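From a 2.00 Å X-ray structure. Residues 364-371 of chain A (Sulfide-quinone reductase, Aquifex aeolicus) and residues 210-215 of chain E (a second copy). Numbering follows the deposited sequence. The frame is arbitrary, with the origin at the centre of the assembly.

Chain A (364-371) IPPRERVI
Chain E (210-215) FAERNI

Two copies of sulfide-quinone reductase meet here in a small contact, 231 Å² summed over both sides. The end of a helix on chain E rests against a chain A loop, Pro A365 to Glu A368, leading into a strand starting at Arg A369; Glu A368 (-78/-41) breaks the extended run. CA of Val A370 lies 6.3 Å from CA of Glu E212. CA of Arg A367 lies 6.2 Å from CA of Asn E214, so the chains run in opposite senses.

Phe E210 and Ala E211 belong to the helix. Phe E210 (chi1 -86°, chi2 24°) stays out of reach, but Phe E210 O ties down the turn, accepting from Ile E215 N at 2.8 Å and weakly from Arg E213 N at 3.4 Å.

Glu E212 (-66/-27; chi1 m, chi2 t, chi3 -50°) contributes chiefly through its backbone. Glu E212 O lies 3.4 Å from CG2 of Val A370, a strand residue (-135/156, chi1 m) whose CB points toward chain E; this compact side chain needs no polar partner. One water bridges the backbones, accepting from Val A370 N at 2.9 Å and donating to Glu E212 O at 2.6 Å.

Arg E213 (-106/10) is the first residue to leave helical geometry, its CA-to-CB bond pointing away from chain A's stretch. Asn E214 adopts the left-handed conformation 50/51, which asparagine tolerates comparatively well, and directs its CB toward chain A. With chi1 t and, as modelled, chi2 41°, it has the largest area covered, 87 Å². Asn E214 ND2, as modelled, lies 2.9 Å from Arg A367 N, but the amide is probably turned over, leaving the polar assignment open.

Against one side of this amide lie Pro A365 (-64/159) and Pro A366 (-70/140), joined by a cis peptide and both C-gamma exo, compact and nonpolar. Pro A365 CB, pointing toward chain E, is 3.6 Å and Pro A366 CA 3.3 Å from the modelled Asn E214 ND2. Arg A367 (-98/145; m, t, t, chi4 114°) adds its aliphatic portion, its guanidinium engaged outside this contact. Ile E215 (-103/108; m, t) is buried in the assembly, out of reach of chain A's stretch.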

# COMPACT_ATOMS: atom_id res chain seq x y z
N ILE A 364 22.88 -0.93 -8.34
CA ILE A 364 23.21 0.32 -7.64
C ILE A 364 22.62 1.52 -8.40
O ILE A 364 22.93 1.72 -9.58
CB ILE A 364 24.75 0.46 -7.47
CG1 ILE A 364 25.31 -0.74 -6.69
CG2 ILE A 364 25.10 1.78 -6.77
CD1 ILE A 364 26.83 -0.93 -6.84
N PRO A 365 21.75 2.30 -7.73
CA PRO A 365 21.12 3.47 -8.36
C PRO A 365 22.13 4.56 -8.74
O PRO A 365 23.22 4.59 -8.19
CB PRO A 365 20.16 3.98 -7.28
CG PRO A 365 19.96 2.83 -6.35
CD PRO A 365 21.29 2.13 -6.34
N PRO A 366 21.76 5.46 -9.68
CA PRO A 366 20.48 5.55 -10.42
C PRO A 366 20.27 4.41 -11.42
O PRO A 366 21.21 4.00 -12.10
CB PRO A 366 20.59 6.89 -11.16
CG PRO A 366 21.76 7.61 -10.55
CD PRO A 366 22.68 6.54 -10.08
N ARG A 367 19.04 3.92 -11.50
CA ARG A 367 18.73 2.78 -12.36
C ARG A 367 18.13 3.23 -13.69
O ARG A 367 17.39 4.21 -13.75
CB ARG A 367 17.78 1.82 -11.65
CG ARG A 367 18.27 1.35 -10.31
CD ARG A 367 17.61 0.05 -9.92
NE ARG A 367 18.22 -0.53 -8.72
CZ ARG A 367 17.60 -0.67 -7.55
NH1 ARG A 367 18.25 -1.21 -6.53
NH2 ARG A 367 16.33 -0.29 -7.40
N GLU A 368 18.46 2.49 -14.75
CA GLU A 368 17.83 2.69 -16.05
C GLU A 368 16.45 2.04 -16.05
O GLU A 368 15.49 2.61 -16.57
CB GLU A 368 18.71 2.13 -17.18
CG GLU A 368 18.49 2.77 -18.56
CD GLU A 368 19.13 4.15 -18.72
OE1 GLU A 368 19.91 4.59 -17.84
OE2 GLU A 368 18.85 4.81 -19.75
N ARG A 369 16.34 0.85 -15.45
CA ARG A 369 15.04 0.18 -15.33
C ARG A 369 15.00 -0.92 -14.29
O ARG A 369 16.04 -1.42 -13.84
CB ARG A 369 14.56 -0.36 -16.69
CG ARG A 369 15.36 -1.53 -17.24
CD ARG A 369 14.77 -2.04 -18.57
NE ARG A 369 14.57 -0.95 -19.53
CZ ARG A 369 15.54 -0.41 -20.28
NH1 ARG A 369 16.79 -0.86 -20.21
NH2 ARG A 369 15.24 0.58 -21.11
N VAL A 370 13.78 -1.26 -13.89
CA VAL A 370 13.53 -2.42 -13.05
C VAL A 370 12.34 -3.20 -13.61
O VAL A 370 11.51 -2.65 -14.33
CB VAL A 370 13.23 -2.04 -11.56
CG1 VAL A 370 14.43 -1.36 -10.91
CG2 VAL A 370 11.97 -1.18 -11.44
N ILE A 371 12.28 -4.49 -13.28
CA ILE A 371 11.09 -5.31 -13.52
C ILE A 371 10.78 -6.09 -12.25
O ILE A 371 11.67 -6.72 -11.68
CB ILE A 371 11.26 -6.29 -14.71
CG1 ILE A 371 11.55 -5.52 -16.01
CG2 ILE A 371 9.99 -7.15 -14.88
CD1 ILE A 371 11.94 -6.38 -17.20
N PHE E 210 6.98 6.28 -8.97
CA PHE E 210 8.29 6.75 -8.55
C PHE E 210 9.24 5.59 -8.25
O PHE E 210 10.42 5.65 -8.57
CB PHE E 210 8.14 7.67 -7.33
CG PHE E 210 7.86 9.12 -7.68
CD1 PHE E 210 7.28 9.47 -8.89
CD2 PHE E 210 8.17 10.13 -6.77
CE1 PHE E 210 7.03 10.81 -9.21
CE2 PHE E 210 7.91 11.46 -7.07
CZ PHE E 210 7.34 11.80 -8.29
N ALA E 211 8.70 4.53 -7.64
CA ALA E 211 9.48 3.32 -7.34
C ALA E 211 9.96 2.58 -8.60
O ALA E 211 11.12 2.18 -8.70
CB ALA E 211 8.69 2.37 -6.43
N GLU E 212 9.05 2.42 -9.57
CA GLU E 212 9.36 1.74 -10.83
C GLU E 212 10.38 2.52 -11.66
O GLU E 212 11.11 1.94 -12.45
CB GLU E 212 8.09 1.54 -11.66
CG GLU E 212 7.14 0.46 -11.15
CD GLU E 212 5.75 0.53 -11.80
OE1 GLU E 212 5.15 1.63 -11.84
OE2 GLU E 212 5.27 -0.52 -12.28
N ARG E 213 10.41 3.84 -11.47
CA ARG E 213 11.29 4.70 -12.25
C ARG E 213 12.48 5.21 -11.45
O ARG E 213 13.21 6.09 -11.91
CB ARG E 213 10.49 5.88 -12.82
CG ARG E 213 9.56 5.50 -13.96
CD ARG E 213 8.28 6.33 -13.87
NE ARG E 213 7.42 6.25 -15.05
CZ ARG E 213 6.74 5.17 -15.43
NH1 ARG E 213 6.82 4.03 -14.75
NH2 ARG E 213 5.97 5.24 -16.51
N ASN E 214 12.66 4.66 -10.25
CA ASN E 214 13.76 5.05 -9.36
C ASN E 214 13.84 6.57 -9.17
O ASN E 214 14.89 7.18 -9.37
CB ASN E 214 15.10 4.46 -9.84
CG ASN E 214 16.24 4.71 -8.87
OD1 ASN E 214 16.09 4.61 -7.66
ND2 ASN E 214 17.40 5.04 -9.42
N ILE E 215 12.71 7.17 -8.82
CA ILE E 215 12.68 8.56 -8.41
C ILE E 215 12.56 8.58 -6.89
O ILE E 215 11.52 8.22 -6.33
CB ILE E 215 11.57 9.38 -9.12
CG1 ILE E 215 11.82 9.42 -10.64
CG2 ILE E 215 11.52 10.81 -8.59
CD1 ILE E 215 10.70 9.96 -11.46
O HOH W 1 11.75 0.70 -14.64